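Side-chain contacts in Serine/threonine-protein kinase pknE (Mycobacterium tuberculosis, PDB 2H34), which phosphorylates serine and threonine residues of proteins using ATP and is thought to promote survival of infected macrophages by suppressing their apoptosis: residues A220-L225 with G285-A290; V137-Q142 with E163-S168. All blocks are in the same frame, centred on the assembly; numbering follows the deposited sequence.

Interaction 1: A220-L225 with G285-A290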
loop_
_atom_site.group_PDB
_atom_site.type_symbol
_atom_site.label_atom_id
_atom_site.label_comp_id
_atom_site.label_asym_id
_atom_site.label_seq_id
_atom_site.Cartn_x
_atom_site.Cartn_y
_atom_site.Cartn_z
ATOM N N ALA A 220 -7.679 2.826 -5.362
ATOM C CA ALA A 220 -7.409 2.589 -3.956
ATOM C C ALA A 220 -6.749 3.812 -3.291
ATOM O O ALA A 220 -7.248 4.331 -2.284
ATOM C CB ALA A 220 -6.551 1.358 -3.809
ATOM N N LEU A 221 -5.663 4.301 -3.886
ATOM C CA LEU A 221 -4.921 5.438 -3.320
ATOM C C LEU A 221 -5.805 6.660 -3.082
ATOM O O LEU A 221 -5.591 7.418 -2.133
ATOM C CB LEU A 221 -3.739 5.815 -4.212
ATOM C CG LEU A 221 -2.632 6.674 -3.607
ATOM C CD1 LEU A 221 -1.911 5.919 -2.519
ATOM C CD2 LEU A 221 -1.643 7.105 -4.680
ATOM N N THR A 222 -6.799 6.836 -3.945
ATOM C CA THR A 222 -7.683 7.985 -3.851
ATOM C C THR A 222 -8.644 7.830 -2.663
ATOM O O THR A 222 -8.888 8.798 -1.935
ATOM C CB THR A 222 -8.423 8.237 -5.180
ATOM O OG1 THR A 222 -7.499 8.117 -6.259
ATOM C CG2 THR A 222 -9.019 9.621 -5.208
ATOM N N CYS A 223 -9.166 6.620 -2.456
ATOM C CA CYS A 223 -9.854 6.300 -1.205
ATOM C C CYS A 223 -8.934 6.586 0.003
ATOM O O CYS A 223 -9.337 7.242 0.970
ATOM C CB CYS A 223 -10.300 4.841 -1.186
ATOM S SG CYS A 223 -11.417 4.356 -2.530
ATOM N N VAL A 224 -7.689 6.128 -0.069
ATOM C CA VAL A 224 -6.769 6.349 1.029
ATOM C C VAL A 224 -6.565 7.850 1.275
ATOM O O VAL A 224 -6.615 8.312 2.427
ATOM C CB VAL A 224 -5.425 5.632 0.814
ATOM C CG1 VAL A 224 -4.438 6.047 1.885
ATOM C CG2 VAL A 224 -5.614 4.135 0.854
ATOM N N LEU A 225 -6.359 8.607 0.197
ATOM C CA LEU A 225 -6.222 10.053 0.298
ATOM C C LEU A 225 -7.455 10.635 0.985
ATOM O O LEU A 225 -7.337 11.389 1.959
ATOM C CB LEU A 225 -6.038 10.672 -1.087
ATOM C CG LEU A 225 -6.079 12.207 -1.203
ATOM C CD1 LEU A 225 -5.005 12.886 -0.362
ATOM C CD2 LEU A 225 -5.971 12.634 -2.659
ATOM N N GLY A 285 1.101 9.163 -10.174
ATOM C CA GLY A 285 1.850 10.402 -10.347
ATOM C C GLY A 285 0.923 11.551 -10.683
ATOM O O GLY A 285 1.037 12.638 -10.116
ATOM N N ASP A 286 -0.022 11.296 -11.583
ATOM C CA ASP A 286 -0.978 12.318 -11.990
ATOM C C ASP A 286 -1.971 12.614 -10.888
ATOM O O ASP A 286 -2.358 13.769 -10.694
ATOM C CB ASP A 286 -1.694 11.920 -13.272
ATOM C CG ASP A 286 -0.761 11.866 -14.460
ATOM O OD1 ASP A 286 -1.080 11.123 -15.409
ATOM O OD2 ASP A 286 0.296 12.548 -14.446
ATOM N N LEU A 287 -2.379 11.570 -10.172
ATOM C CA LEU A 287 -3.126 11.743 -8.939
ATOM C C LEU A 287 -2.377 12.704 -8.025
ATOM O O LEU A 287 -2.894 13.767 -7.667
ATOM C CB LEU A 287 -3.253 10.403 -8.232
ATOM C CG LEU A 287 -4.393 10.171 -7.241
ATOM C CD1 LEU A 287 -4.051 8.948 -6.437
ATOM C CD2 LEU A 287 -4.652 11.331 -6.314
ATOM N N SER A 288 -1.153 12.319 -7.655
ATOM C CA SER A 288 -0.320 13.125 -6.769
ATOM C C SER A 288 -0.299 14.548 -7.262
ATOM O O SER A 288 -0.559 15.468 -6.495
ATOM C CB SER A 288 1.116 12.587 -6.699
ATOM O OG SER A 288 1.251 11.589 -5.705
ATOM N N ALA A 289 -0.012 14.726 -8.549
ATOM C CA ALA A 289 0.183 16.062 -9.082
ATOM C C ALA A 289 -1.074 16.881 -8.827
ATOM O O ALA A 289 -1.002 17.985 -8.274
ATOM C CB ALA A 289 0.544 16.019 -10.562
ATOM N N ALA A 290 -2.224 16.308 -9.182
ATOM C CA ALA A 290 -3.508 16.969 -9.007
ATOM C C ALA A 290 -3.754 17.286 -7.543
ATOM O O ALA A 290 -4.200 18.367 -7.202
ATOM C CB ALA A 290 -4.626 16.098 -9.556
#
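Segments 220-225 and 285-290, each part of a longer helix, come nearest at Thr-222 and Leu-287, whose CA atoms lie 7.8 Å apart. Both run in nearly the same direction, with short-segment axes 11.0 Å apart at closest approach and crossing at -27°. At that spacing the two backbones do not meet, and long side chains have to bridge the interval. Leu-287 does most of this, presenting its isopropyl end to a row of three residues on helix 217-230. Its CG stands opposite the backbone N (chi1 -157°), and chi2 of -165° carries CD1 on to full extension. CD1 lands between two neighbours, 3.5 Å from Leu-221 CD2 and 3.6 Å from Thr-222 OG1. Leu-221 crosses the Leu-287 side chain at a slant and also lays its CB and CG near this methyl. The other branch of Leu-287 serves the next turn, where its CD2 approaches Leu-225 CD2 at 4.1 Å as the two side chains slide past each other in opposite senses. Thr-222 presents its hydroxyl to the leucine, but the polarity of OG1 is spent elsewhere: it is hydrogen-bonded to Ile-218 O, one turn earlier in the same helix, and weakly to Gly-272 O. Val-140 of helix 133-152 also packs on Leu-221 and Leu-225, and Val-268 of helix 264-272 on Leu-287. This is core packing of the helical C-lobe of a protein kinase, joining its central F helix (217-230) to the last helix modelled, 284-293. The 166 Å² buried between the segments is almost all hydrocarbon, with Thr-222 OG1 as the one polar atom at the contact, so the two segments are held to each other by apolar packing and by the exclusion of water, not by directional bonds.

Interaction 2: V137-Q142 with E163-S168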
loop_
_atom_site.group_PDB
_atom_site.type_symbol
_atom_site.label_atom_id
_atom_site.label_comp_id
_atom_site.label_asym_id
_atom_site.label_seq_id
_atom_site.Cartn_x
_atom_site.Cartn_y
_atom_site.Cartn_z
ATOM N N VAL A 137 -1.179 14.799 1.483
ATOM C CA VAL A 137 -0.649 14.852 0.130
ATOM C C VAL A 137 0.775 14.312 0.127
ATOM O O VAL A 137 1.085 13.386 -0.628
ATOM C CB VAL A 137 -0.727 16.286 -0.485
ATOM C CG1 VAL A 137 -0.150 16.305 -1.907
ATOM C CG2 VAL A 137 -2.170 16.782 -0.519
ATOM N N ALA A 138 1.624 14.846 0.999
ATOM C CA ALA A 138 3.002 14.371 1.077
ATOM C C ALA A 138 3.042 12.847 1.156
ATOM O O ALA A 138 3.778 12.202 0.415
ATOM C CB ALA A 138 3.719 14.985 2.247
ATOM N N ILE A 139 2.222 12.264 2.025
ATOM C CA ILE A 139 2.181 10.810 2.141
ATOM C C ILE A 139 1.674 10.157 0.853
ATOM O O ILE A 139 2.337 9.279 0.309
ATOM C CB ILE A 139 1.443 10.347 3.422
ATOM C CG1 ILE A 139 2.289 10.756 4.638
ATOM C CG2 ILE A 139 1.233 8.834 3.418
ATOM C CD1 ILE A 139 1.508 11.074 5.869
ATOM N N VAL A 140 0.546 10.616 0.323
ATOM C CA VAL A 140 0.031 10.044 -0.931
ATOM C C VAL A 140 1.066 10.094 -2.061
ATOM O O VAL A 140 1.221 9.131 -2.808
ATOM C CB VAL A 140 -1.292 10.704 -1.352
ATOM C CG1 VAL A 140 -1.698 10.276 -2.739
ATOM C CG2 VAL A 140 -2.385 10.319 -0.365
ATOM N N ARG A 141 1.800 11.199 -2.146
ATOM C CA ARG A 141 2.789 11.385 -3.211
ATOM C C ARG A 141 3.836 10.280 -3.222
ATOM O O ARG A 141 4.084 9.680 -4.259
ATOM C CB ARG A 141 3.442 12.776 -3.146
ATOM C CG ARG A 141 4.203 13.145 -4.418
ATOM C CD ARG A 141 5.001 14.421 -4.299
ATOM N NE ARG A 141 4.160 15.538 -3.862
ATOM C CZ ARG A 141 4.390 16.278 -2.774
ATOM N NH1 ARG A 141 5.457 16.040 -2.008
ATOM N NH2 ARG A 141 3.559 17.268 -2.448
ATOM N N GLN A 142 4.406 9.998 -2.055
ATOM C CA GLN A 142 5.426 8.960 -1.896
ATOM C C GLN A 142 4.941 7.545 -2.191
ATOM O O GLN A 142 5.678 6.770 -2.777
ATOM C CB GLN A 142 6.008 8.970 -0.490
ATOM C CG GLN A 142 6.654 10.244 -0.068
ATOM C CD GLN A 142 6.940 10.251 1.413
ATOM O OE1 GLN A 142 6.184 10.829 2.190
ATOM N NE2 GLN A 142 8.023 9.592 1.823
ATOM N N GLU A 163 -2.886 0.233 6.063
ATOM C CA GLU A 163 -2.141 -0.764 6.804
ATOM C C GLU A 163 -0.932 -1.262 5.987
ATOM O O GLU A 163 -0.128 -2.043 6.480
ATOM C CB GLU A 163 -3.076 -1.917 7.179
ATOM C CG GLU A 163 -4.436 -1.477 7.842
ATOM C CD GLU A 163 -5.581 -1.087 6.839
ATOM O OE1 GLU A 163 -5.894 -1.893 5.924
ATOM O OE2 GLU A 163 -6.201 0.007 6.983
ATOM N N ASN A 164 -0.800 -0.795 4.746
ATOM C CA ASN A 164 0.348 -1.133 3.897
ATOM C C ASN A 164 1.259 0.064 3.733
ATOM O O ASN A 164 2.161 0.071 2.879
ATOM C CB ASN A 164 -0.113 -1.543 2.496
ATOM C CG ASN A 164 -0.931 -2.810 2.488
ATOM O OD1 ASN A 164 -1.977 -2.878 1.824
ATOM N ND2 ASN A 164 -0.467 -3.830 3.216
ATOM N N ILE A 165 0.984 1.095 4.528
ATOM C CA ILE A 165 1.689 2.361 4.446
ATOM C C ILE A 165 2.369 2.611 5.793
ATOM O O ILE A 165 1.715 2.674 6.836
ATOM C CB ILE A 165 0.727 3.509 4.069
ATOM C CG1 ILE A 165 0.135 3.263 2.688
ATOM C CG2 ILE A 165 1.439 4.844 4.085
ATOM C CD1 ILE A 165 -1.023 4.180 2.324
ATOM N N LEU A 166 3.690 2.740 5.750
ATOM C CA LEU A 166 4.511 2.838 6.938
ATOM C C LEU A 166 5.196 4.184 6.965
ATOM O O LEU A 166 5.987 4.496 6.076
ATOM C CB LEU A 166 5.556 1.722 6.932
ATOM C CG LEU A 166 6.415 1.503 8.189
ATOM C CD1 LEU A 166 5.567 1.060 9.383
ATOM C CD2 LEU A 166 7.527 0.496 7.901
ATOM N N VAL A 167 4.901 4.977 7.985
ATOM C CA VAL A 167 5.404 6.342 8.045
ATOM C C VAL A 167 6.581 6.419 9.023
ATOM O O VAL A 167 6.446 6.100 10.199
ATOM C CB VAL A 167 4.267 7.323 8.389
ATOM C CG1 VAL A 167 4.756 8.734 8.468
ATOM C CG2 VAL A 167 3.216 7.239 7.332
ATOM N N SER A 168 7.739 6.820 8.513
ATOM C CA SER A 168 8.954 6.851 9.305
ATOM C C SER A 168 9.239 8.246 9.831
ATOM O O SER A 168 8.360 9.101 9.849
ATOM C CB SER A 168 10.137 6.358 8.480
ATOM O OG SER A 168 9.904 5.043 8.030
#
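Ile-139 reaches from helix 133-152 to Ile-165 and Val-167, on the short strand that follows the catalytic loop of the protein kinase fold. Ile-165 and Val-167, two residues apart on strand 165-167, both send side chains to Ile-139, which uses two branches for its two partners. With chi1 at -68°, CG1 of Ile-139 lies opposite the carbonyl carbon and CG2 opposite the backbone N; CG2 meets Ile-165 CG2 at 4.1 Å, the two side chains passing at a slant. Ile-165 adopts nearly the same chi1, so it too offers CG2 while CG1 and CD1 extend elsewhere, the side chain also packing on Val-224 of helix 217-230. Met-124 of helix 121-128 lies against both Ile-139 and Val-167. By their place after the catalytic loop, Ile-165 and Val-167 probably belong to the catalytic spine, as in other protein kinases. The contact buries a modest 104 Å², wholly apolar, and its looser second point is made by the CD1 methyl of Ile-139, swung by a chi2 of 149° to 4.4 Å from Val-167 CG2.

In the fold
After the N-terminal lobe, strand 119-120 and helix 121-128, the chain reaches helix 133-152, and interaction 2 then closes a loop of 20 residues that holds the rest of this helix and the predicted catalytic Asp-159. Interaction 1 opens only later, at helix 217-230, and closes a longer loop of 59 residues, with 239-248 and 264-272 among its helices. The two loops follow one another, neither nesting nor crossing. They are joined in space through 137-142, whose Val-140 meets 220-225 and whose Arg-141 lies on Ser-288 of 285-290. Helix 133-152 thus packs on strand 165-167 by one face and on helices 217-230 and 284-293 by others, while the strand also touches helix 217-230 directly.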